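Local coordinates for PvdO (Pseudomonas aeruginosa, PDB 5HHA), which takes part in periplasmic maturation of the pyoverdine chromophore, binds calcium and probably has an activity related to that of formylglycine-generating oxidases, at residues R150-E158 and D212-D223. Sequence-based numbering, arbitrary orientation.
Sequences RMLSEAERE and DMHGNVYEWVAD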
loop_
_atom_site.group_PDB
_atom_site.type_symbol
_atom_site.label_atom_id
_atom_site.label_comp_id
_atom_site.label_asym_id
_atom_site.label_seq_id
_atom_site.Cartn_x
_atom_site.Cartn_y
_atom_site.Cartn_z
ATOM N N ARG A 150 -2.494 -6.266 -11.341
ATOM C CA ARG A 150 -2.700 -7.213 -10.264
ATOM C C ARG A 150 -2.416 -6.531 -8.924
ATOM O O ARG A 150 -1.892 -5.436 -8.895
ATOM C CB ARG A 150 -1.769 -8.420 -10.430
ATOM C CG ARG A 150 -0.327 -8.027 -10.488
ATOM C CD ARG A 150 0.585 -9.239 -10.368
ATOM N NE ARG A 150 1.977 -8.908 -10.654
ATOM C CZ ARG A 150 2.825 -8.360 -9.790
ATOM N NH1 ARG A 150 2.455 -8.104 -8.545
ATOM N NH2 ARG A 150 4.073 -8.113 -10.152
ATOM N N MET A 151 -2.710 -7.230 -7.833
ATOM C CA MET A 151 -2.254 -6.794 -6.508
ATOM C C MET A 151 -0.736 -6.836 -6.410
ATOM O O MET A 151 -0.095 -7.692 -7.048
ATOM C CB MET A 151 -2.810 -7.725 -5.435
ATOM C CG MET A 151 -4.322 -7.707 -5.341
ATOM S SD MET A 151 -4.937 -8.725 -3.980
ATOM C CE MET A 151 -4.793 -7.531 -2.724
ATOM N N LEU A 152 -0.170 -5.998 -5.539
ATOM C CA LEU A 152 1.209 -6.161 -5.101
ATOM C C LEU A 152 1.328 -7.372 -4.188
ATOM O O LEU A 152 0.413 -7.718 -3.457
ATOM C CB LEU A 152 1.644 -4.940 -4.286
ATOM C CG LEU A 152 2.103 -3.747 -5.096
ATOM C CD1 LEU A 152 0.971 -3.135 -5.868
ATOM C CD2 LEU A 152 2.714 -2.740 -4.169
ATOM N N SER A 153 2.500 -8.003 -4.210
ATOM C CA SER A 153 2.879 -8.915 -3.160
ATOM C C SER A 153 3.438 -8.120 -1.974
ATOM O O SER A 153 3.854 -6.967 -2.107
ATOM C CB SER A 153 3.904 -9.944 -3.631
ATOM O OG SER A 153 5.157 -9.314 -3.804
ATOM N N GLU A 154 3.471 -8.764 -0.819
ATOM C CA GLU A 154 4.006 -8.123 0.383
ATOM C C GLU A 154 5.457 -7.719 0.163
ATOM O O GLU A 154 5.895 -6.643 0.570
ATOM C CB GLU A 154 3.874 -9.043 1.592
ATOM C CG GLU A 154 4.189 -8.324 2.898
ATOM C CD GLU A 154 4.061 -9.135 4.165
ATOM O OE1 GLU A 154 3.852 -10.360 4.101
ATOM O OE2 GLU A 154 4.126 -8.491 5.242
ATOM N N ALA A 155 6.220 -8.601 -0.475
ATOM C CA ALA A 155 7.621 -8.297 -0.749
ATOM C C ALA A 155 7.775 -7.088 -1.668
ATOM O O ALA A 155 8.627 -6.217 -1.459
ATOM C CB ALA A 155 8.286 -9.517 -1.369
ATOM N N GLU A 156 6.954 -7.011 -2.720
ATOM C CA GLU A 156 6.986 -5.854 -3.619
ATOM C C GLU A 156 6.678 -4.572 -2.864
ATOM O O GLU A 156 7.277 -3.536 -3.098
ATOM C CB GLU A 156 5.979 -6.009 -4.762
ATOM C CG GLU A 156 6.390 -7.025 -5.806
ATOM C CD GLU A 156 5.287 -7.386 -6.784
ATOM O OE1 GLU A 156 4.108 -7.070 -6.546
ATOM O OE2 GLU A 156 5.632 -8.022 -7.807
ATOM N N ARG A 157 5.721 -4.656 -1.945
ATOM C CA ARG A 157 5.318 -3.483 -1.193
ATOM C C ARG A 157 6.468 -3.004 -0.289
ATOM O O ARG A 157 6.793 -1.808 -0.263
ATOM C CB ARG A 157 4.027 -3.754 -0.423
ATOM C CG ARG A 157 3.165 -2.525 -0.138
ATOM C CD ARG A 157 3.738 -1.587 0.918
ATOM N NE ARG A 157 2.809 -0.489 1.179
ATOM C CZ ARG A 157 3.028 0.484 2.052
ATOM N NH1 ARG A 157 4.061 0.421 2.874
ATOM N NH2 ARG A 157 2.191 1.500 2.117
ATOM N N GLU A 158 7.096 -3.915 0.442
ATOM C CA GLU A 158 8.215 -3.479 1.294
ATOM C C GLU A 158 9.378 -2.960 0.442
ATOM O O GLU A 158 10.012 -1.984 0.790
ATOM C CB GLU A 158 8.684 -4.575 2.243
ATOM C CG GLU A 158 9.721 -4.039 3.266
ATOM C CD GLU A 158 10.064 -4.986 4.401
ATOM O OE1 GLU A 158 9.150 -5.580 4.993
ATOM O OE2 GLU A 158 11.284 -5.084 4.699
ATOM N N ASP A 212 3.653 8.105 -0.254
ATOM C CA ASP A 212 2.721 7.646 0.785
ATOM C C ASP A 212 2.953 6.211 1.248
ATOM O O ASP A 212 2.028 5.597 1.780
ATOM C CB ASP A 212 1.258 7.862 0.369
ATOM C CG ASP A 212 0.898 9.327 0.234
ATOM O OD1 ASP A 212 1.145 10.107 1.186
ATOM O OD2 ASP A 212 0.369 9.726 -0.837
ATOM N N MET A 213 4.163 5.692 1.097
ATOM C CA MET A 213 4.423 4.347 1.576
ATOM C C MET A 213 4.467 4.264 3.104
ATOM O O MET A 213 4.469 3.165 3.658
ATOM C CB MET A 213 5.714 3.807 0.974
ATOM C CG MET A 213 5.543 3.274 -0.447
ATOM S SD MET A 213 4.729 1.661 -0.418
ATOM C CE MET A 213 4.947 1.115 -2.088
ATOM N N HIS A 214 4.509 5.394 3.798
ATOM C CA HIS A 214 4.657 5.416 5.257
ATOM C C HIS A 214 3.516 6.058 5.990
ATOM O O HIS A 214 3.614 6.344 7.176
ATOM C CB HIS A 214 6.025 5.978 5.628
ATOM C CG HIS A 214 7.118 5.236 4.931
ATOM N ND1 HIS A 214 7.798 4.143 5.436
ATOM C CD2 HIS A 214 7.552 5.395 3.674
ATOM C CE1 HIS A 214 8.616 3.676 4.503
ATOM N NE2 HIS A 214 8.494 4.442 3.432
ATOM N N GLY A 215 2.393 6.252 5.306
ATOM C CA GLY A 215 1.204 6.740 5.981
ATOM C C GLY A 215 -0.003 6.759 5.057
ATOM O O GLY A 215 -0.040 6.099 4.003
ATOM N N ASN A 216 -0.990 7.536 5.474
ATOM C CA ASN A 216 -2.227 7.776 4.737
ATOM C C ASN A 216 -3.220 6.632 4.947
ATOM O O ASN A 216 -4.178 6.786 5.703
ATOM C CB ASN A 216 -1.982 8.169 3.269
ATOM C CG ASN A 216 -2.926 9.264 2.796
ATOM O OD1 ASN A 216 -3.675 9.822 3.584
ATOM N ND2 ASN A 216 -2.870 9.583 1.503
ATOM N N VAL A 217 -3.004 5.479 4.299
ATOM C CA VAL A 217 -3.829 4.303 4.510
ATOM C C VAL A 217 -2.976 3.052 4.504
ATOM O O VAL A 217 -1.932 2.995 3.851
ATOM C CB VAL A 217 -4.916 4.144 3.388
ATOM C CG1 VAL A 217 -5.956 5.234 3.476
ATOM C CG2 VAL A 217 -4.327 4.135 1.996
ATOM N N TYR A 218 -3.445 2.042 5.224
ATOM C CA TYR A 218 -2.970 0.674 4.950
ATOM C C TYR A 218 -3.357 0.278 3.533
ATOM O O TYR A 218 -4.233 0.908 2.920
ATOM C CB TYR A 218 -3.629 -0.303 5.926
ATOM C CG TYR A 218 -2.854 -0.533 7.205
ATOM C CD1 TYR A 218 -1.901 -1.541 7.267
ATOM C CD2 TYR A 218 -3.075 0.230 8.346
ATOM C CE1 TYR A 218 -1.198 -1.805 8.427
ATOM C CE2 TYR A 218 -2.366 -0.032 9.523
ATOM C CZ TYR A 218 -1.419 -1.046 9.540
ATOM O OH TYR A 218 -0.699 -1.384 10.693
ATOM N N GLU A 219 -2.747 -0.787 3.037
ATOM C CA GLU A 219 -2.970 -1.260 1.684
ATOM C C GLU A 219 -3.099 -2.762 1.665
ATOM O O GLU A 219 -2.269 -3.475 2.246
ATOM C CB GLU A 219 -1.789 -0.925 0.786
ATOM C CG GLU A 219 -1.576 0.565 0.582
ATOM C CD GLU A 219 -0.225 0.881 -0.005
ATOM O OE1 GLU A 219 0.415 -0.032 -0.581
ATOM O OE2 GLU A 219 0.203 2.056 0.088
ATOM N N TRP A 220 -4.083 -3.267 0.926
ATOM C CA TRP A 220 -4.123 -4.682 0.638
ATOM C C TRP A 220 -2.899 -5.114 -0.176
ATOM O O TRP A 220 -2.469 -4.400 -1.085
ATOM C CB TRP A 220 -5.353 -5.023 -0.202
ATOM C CG TRP A 220 -6.652 -4.822 0.485
ATOM C CD1 TRP A 220 -7.543 -3.828 0.229
ATOM C CD2 TRP A 220 -7.227 -5.625 1.535
ATOM N NE1 TRP A 220 -8.642 -3.971 1.043
ATOM C CE2 TRP A 220 -8.468 -5.051 1.858
ATOM C CE3 TRP A 220 -6.808 -6.756 2.243
ATOM C CZ2 TRP A 220 -9.307 -5.581 2.827
ATOM C CZ3 TRP A 220 -7.645 -7.279 3.209
ATOM C CH2 TRP A 220 -8.876 -6.681 3.501
ATOM N N VAL A 221 -2.375 -6.294 0.155
ATOM C CA VAL A 221 -1.450 -7.022 -0.718
ATOM C C VAL A 221 -1.995 -8.446 -0.855
ATOM O O VAL A 221 -2.902 -8.845 -0.146
ATOM C CB VAL A 221 0.013 -7.000 -0.218
ATOM C CG1 VAL A 221 0.519 -5.560 -0.118
ATOM C CG2 VAL A 221 0.143 -7.692 1.111
ATOM N N ALA A 222 -1.420 -9.238 -1.763
ATOM C CA ALA A 222 -2.040 -10.504 -2.129
ATOM C C ALA A 222 -1.861 -11.579 -1.068
ATOM O O ALA A 222 -2.698 -12.470 -0.940
ATOM C CB ALA A 222 -1.489 -11.028 -3.450
ATOM N N ASP A 223 -0.739 -11.546 -0.347
ATOM C CA ASP A 223 -0.275 -12.663 0.456
ATOM C C ASP A 223 -1.252 -13.077 1.531
ATOM O O ASP A 223 -1.883 -12.244 2.185
ATOM C CB ASP A 223 1.053 -12.329 1.165
ATOM C CG ASP A 223 2.139 -11.891 0.215
ATOM O OD1 ASP A 223 1.877 -11.039 -0.651
ATOM O OD2 ASP A 223 3.278 -12.407 0.353
HETATM O O HOH W 1 -2.264 -4.604 -3.988
HETATM O O HOH W 2 4.402 -12.658 2.856
HETATM O O HOH W 3 5.540 -11.515 -0.859
HETATM O O HOH W 4 0.797 3.317 3.968
#
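R157 reaches from the first turn of helix 154-162 into the 212-223 segment, where E219 and M213 hold its guanidinium. The grip on E219 is side-on: NE bonds to OE1 at 3.0 Å and NH2 to OE2 at 2.9 Å. Both oxygens lie near the guanidinium plane but are met from above the carboxylate, the two planes being 63° apart. NH1 takes an in-plane lone pair of M213 O at 2.9 Å, while M213 SD sits over the centre of one guanidinium face, 3.2 Å from CZ. A bend at chi2 (-72°) turns the long arginine chain toward these partners, and R281 shares E219 OE2, consistent with a charged carboxylate in this buried place. Packing is also close at V221, whose branched CB lies against L152 O and whose CG1 meets R157 CB. Beside it, A222 N donates to L152 O (2.9 Å), and alanine's small side chain leaves room for M151, whose bent chain brings CE to V221 O and W220 CB.

The D223 side, though still buried, is bridged by water. D223 OD1 accepts from E154 N at 2.8 Å; one water links OD2 to E154 OE1, a second to A155 N. R250 and R266 pair with E154 OE2. S153 OG, also bonded to G236 O, accepts from E156 N, and E156 OE1 from S153 N: a capping box within the core of an FGE-sulfatase fold.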